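Local coordinates for protein zinc transport transcriptional regulator (Lactococcus lactis subsp. lactis, PDB 5YHY) that binds zinc and probably regulates transcription by binding DNA, as a MarR-family protein with a winged helix-turn-helix fold, at residues K22-S30 against H108-Y119. The protein carries 1 engineered substitution. Residues are numbered along the deposited sequence; the frame is centred on the assembly and turned at random.
Engineered in segment 22-30: Ser30 (natural residue Cys). With ZN (zinc ion), chain B.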
loop_
_atom_site.group_PDB
_atom_site.type_symbol
_atom_site.label_atom_id
_atom_site.label_comp_id
_atom_site.label_asym_id
_atom_site.label_seq_id
_atom_site.Cartn_x
_atom_site.Cartn_y
_atom_site.Cartn_z
ATOM N N LYS A 22 -3.054 6.582 -4.993
ATOM C CA LYS A 22 -3.630 5.782 -6.071
ATOM C C LYS A 22 -4.902 5.072 -5.629
ATOM O O LYS A 22 -5.055 4.739 -4.456
ATOM C CB LYS A 22 -2.612 4.759 -6.583
ATOM C CG LYS A 22 -1.439 5.381 -7.312
ATOM C CD LYS A 22 -0.454 4.319 -7.755
ATOM C CE LYS A 22 0.821 4.953 -8.290
ATOM N NZ LYS A 22 1.789 3.925 -8.733
ATOM N N HIS A 23 -5.815 4.849 -6.571
ATOM C CA HIS A 23 -7.059 4.137 -6.288
ATOM C C HIS A 23 -6.859 2.640 -6.417
ATOM O O HIS A 23 -7.594 1.861 -5.826
ATOM C CB HIS A 23 -8.163 4.543 -7.271
ATOM C CG HIS A 23 -8.784 5.871 -6.978
ATOM N ND1 HIS A 23 -9.163 6.253 -5.709
ATOM C CD2 HIS A 23 -9.111 6.901 -7.796
ATOM C CE1 HIS A 23 -9.687 7.467 -5.756
ATOM N NE2 HIS A 23 -9.665 7.881 -7.011
ATOM N N GLU A 24 -5.871 2.250 -7.219
ATOM C CA GLU A 24 -5.648 0.854 -7.557
ATOM C C GLU A 24 -4.168 0.623 -7.795
ATOM O O GLU A 24 -3.470 1.509 -8.281
ATOM C CB GLU A 24 -6.392 0.494 -8.847
ATOM C CG GLU A 24 -7.784 -0.051 -8.654
ATOM C CD GLU A 24 -8.349 -0.610 -9.946
ATOM O OE1 GLU A 24 -8.389 0.132 -10.947
ATOM O OE2 GLU A 24 -8.753 -1.792 -9.960
ATOM N N ILE A 25 -3.691 -0.574 -7.465
ATOM C CA ILE A 25 -2.326 -0.951 -7.806
ATOM C C ILE A 25 -2.292 -1.446 -9.253
ATOM O O ILE A 25 -2.758 -2.541 -9.560
ATOM C CB ILE A 25 -1.787 -2.042 -6.863
ATOM C CG1 ILE A 25 -1.755 -1.539 -5.416
ATOM C CG2 ILE A 25 -0.388 -2.487 -7.303
ATOM C CD1 ILE A 25 -0.792 -0.411 -5.194
ATOM N N LEU A 26 -1.748 -0.620 -10.141
ATOM C CA LEU A 26 -1.657 -0.963 -11.556
ATOM C C LEU A 26 -0.250 -0.699 -12.053
ATOM O O LEU A 26 0.347 0.329 -11.722
ATOM C CB LEU A 26 -2.648 -0.138 -12.378
ATOM C CG LEU A 26 -4.113 -0.464 -12.098
ATOM C CD1 LEU A 26 -5.022 0.590 -12.725
ATOM C CD2 LEU A 26 -4.468 -1.850 -12.604
ATOM N N LEU A 27 0.268 -1.627 -12.853
ATOM C CA LEU A 27 1.612 -1.502 -13.425
ATOM C C LEU A 27 1.566 -1.024 -14.861
ATOM O O LEU A 27 0.535 -1.111 -15.520
ATOM C CB LEU A 27 2.327 -2.851 -13.402
ATOM C CG LEU A 27 2.661 -3.393 -12.017
ATOM C CD1 LEU A 27 3.122 -4.851 -12.104
ATOM C CD2 LEU A 27 3.720 -2.530 -11.361
ATOM N N GLY A 28 2.708 -0.548 -15.349
ATOM C CA GLY A 28 2.833 -0.140 -16.738
ATOM C C GLY A 28 2.073 1.138 -17.018
ATOM O O GLY A 28 1.784 1.467 -18.171
ATOM N N LYS A 29 1.747 1.864 -15.957
ATOM C CA LYS A 29 0.971 3.085 -16.075
ATOM C C LYS A 29 1.811 4.278 -15.629
ATOM O O LYS A 29 2.474 4.225 -14.592
ATOM C CB LYS A 29 -0.281 2.981 -15.206
ATOM C CG LYS A 29 -1.153 4.218 -15.203
ATOM C CD LYS A 29 -2.428 3.959 -14.418
ATOM C CE LYS A 29 -3.284 5.213 -14.328
ATOM N NZ LYS A 29 -4.578 4.961 -13.630
ATOM N N SER A 30 1.793 5.353 -16.411
ATOM C CA SER A 30 2.497 6.568 -16.017
ATOM C C SER A 30 1.736 7.313 -14.925
ATOM O O SER A 30 0.514 7.184 -14.806
ATOM C CB SER A 30 2.722 7.486 -17.220
ATOM O OG SER A 30 3.805 7.029 -18.005
ATOM N N HIS A 108 -7.708 1.813 -19.493
ATOM C CA HIS A 108 -7.801 1.142 -18.203
ATOM C C HIS A 108 -7.730 -0.372 -18.343
ATOM O O HIS A 108 -7.106 -1.045 -17.517
ATOM C CB HIS A 108 -9.065 1.540 -17.444
ATOM C CG HIS A 108 -8.973 1.276 -15.976
ATOM N ND1 HIS A 108 -8.217 2.057 -15.132
ATOM C CD2 HIS A 108 -9.516 0.300 -15.207
ATOM C CE1 HIS A 108 -8.317 1.593 -13.897
ATOM N NE2 HIS A 108 -9.082 0.517 -13.923
ATOM N N ALA A 109 -8.380 -0.911 -19.371
ATOM C CA ALA A 109 -8.330 -2.337 -19.624
ATOM C C ALA A 109 -6.880 -2.749 -19.851
ATOM O O ALA A 109 -6.423 -3.769 -19.338
ATOM C CB ALA A 109 -9.186 -2.700 -20.822
ATOM N N THR A 110 -6.153 -1.941 -20.611
ATOM C CA THR A 110 -4.751 -2.247 -20.871
ATOM C C THR A 110 -3.932 -2.294 -19.578
ATOM O O THR A 110 -3.082 -3.181 -19.404
ATOM C CB THR A 110 -4.130 -1.249 -21.853
ATOM O OG1 THR A 110 -4.807 -1.355 -23.110
ATOM C CG2 THR A 110 -2.663 -1.556 -22.063
ATOM N N HIS A 111 -4.179 -1.350 -18.676
ATOM C CA HIS A 111 -3.458 -1.331 -17.408
ATOM C C HIS A 111 -3.697 -2.611 -16.612
ATOM O O HIS A 111 -2.759 -3.198 -16.074
ATOM C CB HIS A 111 -3.845 -0.122 -16.560
ATOM C CG HIS A 111 -3.447 1.186 -17.162
ATOM N ND1 HIS A 111 -2.306 1.340 -17.918
ATOM C CD2 HIS A 111 -4.039 2.404 -17.120
ATOM C CE1 HIS A 111 -2.216 2.595 -18.325
ATOM N NE2 HIS A 111 -3.254 3.262 -17.851
ATOM N N HIS A 112 -4.954 -3.035 -16.516
ATOM C CA HIS A 112 -5.249 -4.302 -15.848
ATOM C C HIS A 112 -4.584 -5.490 -16.521
ATOM O O HIS A 112 -4.048 -6.374 -15.851
ATOM C CB HIS A 112 -6.755 -4.528 -15.744
ATOM C CG HIS A 112 -7.367 -3.831 -14.577
ATOM N ND1 HIS A 112 -7.280 -4.322 -13.291
ATOM C CD2 HIS A 112 -8.039 -2.663 -14.490
ATOM C CE1 HIS A 112 -7.889 -3.493 -12.465
ATOM N NE2 HIS A 112 -8.357 -2.477 -13.167
ATOM N N GLU A 113 -4.620 -5.505 -17.848
ATOM C CA GLU A 113 -4.028 -6.591 -18.614
ATOM C C GLU A 113 -2.526 -6.687 -18.355
ATOM O O GLU A 113 -2.004 -7.777 -18.123
ATOM C CB GLU A 113 -4.299 -6.389 -20.101
ATOM C CG GLU A 113 -3.813 -7.517 -20.986
ATOM C CD GLU A 113 -4.064 -7.226 -22.457
ATOM O OE1 GLU A 113 -3.462 -6.261 -22.987
ATOM O OE2 GLU A 113 -4.874 -7.952 -23.076
ATOM N N LYS A 114 -1.854 -5.536 -18.383
ATOM C CA LYS A 114 -0.404 -5.450 -18.163
ATOM C C LYS A 114 -0.048 -5.908 -16.761
ATOM O O LYS A 114 0.940 -6.617 -16.541
ATOM C CB LYS A 114 0.071 -4.003 -18.338
ATOM C CG LYS A 114 1.584 -3.855 -18.287
ATOM C CD LYS A 114 2.196 -4.782 -19.327
ATOM C CE LYS A 114 3.552 -4.312 -19.773
ATOM N NZ LYS A 114 4.071 -5.235 -20.800
ATOM N N THR A 115 -0.862 -5.487 -15.806
ATOM C CA THR A 115 -0.625 -5.800 -14.408
ATOM C C THR A 115 -0.759 -7.296 -14.197
ATOM O O THR A 115 0.129 -7.941 -13.622
ATOM C CB THR A 115 -1.612 -5.046 -13.512
ATOM O OG1 THR A 115 -1.429 -3.640 -13.719
ATOM C CG2 THR A 115 -1.366 -5.359 -12.043
ATOM N N LEU A 116 -1.873 -7.852 -14.656
ATOM C CA LEU A 116 -2.108 -9.278 -14.473
ATOM C C LEU A 116 -1.080 -10.130 -15.206
ATOM O O LEU A 116 -0.592 -11.121 -14.659
ATOM C CB LEU A 116 -3.537 -9.651 -14.878
ATOM C CG LEU A 116 -4.574 -9.194 -13.842
ATOM C CD1 LEU A 116 -5.996 -9.402 -14.355
ATOM C CD2 LEU A 116 -4.372 -9.902 -12.486
ATOM N N SER A 117 -0.712 -9.728 -16.423
ATOM C CA SER A 117 0.275 -10.492 -17.182
ATOM C C SER A 117 1.636 -10.462 -16.476
ATOM O O SER A 117 2.371 -11.447 -16.489
ATOM C CB SER A 117 0.381 -9.992 -18.631
ATOM O OG SER A 117 1.014 -8.732 -18.711
ATOM N N THR A 118 1.958 -9.339 -15.844
ATOM C CA THR A 118 3.199 -9.244 -15.088
ATOM C C THR A 118 3.209 -10.242 -13.929
ATOM O O THR A 118 4.213 -10.926 -13.686
ATOM C CB THR A 118 3.421 -7.810 -14.560
ATOM O OG1 THR A 118 3.527 -6.905 -15.669
ATOM C CG2 THR A 118 4.695 -7.730 -13.713
ATOM N N TYR A 119 2.095 -10.334 -13.212
ATOM C CA TYR A 119 2.008 -11.289 -12.108
ATOM C C TYR A 119 2.027 -12.711 -12.651
ATOM O O TYR A 119 2.619 -13.608 -12.049
ATOM C CB TYR A 119 0.752 -11.070 -11.247
ATOM C CG TYR A 119 0.624 -9.680 -10.649
ATOM C CD1 TYR A 119 1.747 -8.898 -10.397
ATOM C CD2 TYR A 119 -0.625 -9.152 -10.345
ATOM C CE1 TYR A 119 1.617 -7.619 -9.868
ATOM C CE2 TYR A 119 -0.761 -7.884 -9.813
ATOM C CZ TYR A 119 0.362 -7.124 -9.578
ATOM O OH TYR A 119 0.248 -5.858 -9.063
HETATM ZN ZN ZN B . -9.263 -0.812 -12.396
HETATM O O HOH W 1 -2.283 -5.108 -8.418
HETATM O O HOH W 2 -0.303 -0.670 -18.289
#
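Glu24, from the loop between helices 4-19 and 38-49, meets His108 and His112 of helix 102-123 at a shared zinc ion. Its OE1 lies 1.9 Å from the zinc, and His108 NE2 and His112 NE2 bind the same ion from successive turns; His42 completes the site. The carboxylate is nearly coplanar with the His108 ring, 18° apart, but turned 53° from that of His112. Leu26 CD2 makes a CH-pi contact over the face of the His112 ring, 3.8 Å from its centroid and 9° off the normal, while CD1 of the same fork reaches His108 CE1. Thr115 fixes the loop beside this cluster: Leu27 N donates to its OG1 at 2.8 Å, nearly straight, and Thr115 OG1 in turn donates a hydrogen bond to His111 O (2.7 Å). Having OG1 beside the backbone N lets the hydroxyl serve both bonds. Farther along, Leu27 CD1 packs on Thr118 CG2 at 3.7 Å. The extended chain of Lys29 lies across one face of His111, CG 3.7 Å from the ring centroid; the ring edge meets a water at ND1, and NE2 is hydrogen-bonded to Glu107 OE2. Were the imidazole of His111 replaced by an alanine, Lys29 would probably lose its flat support and Glu107 a hydrogen-bond partner. Direct ligation by Glu24 suggests that zinc occupancy and the placement of this loop on the helix are probably coupled.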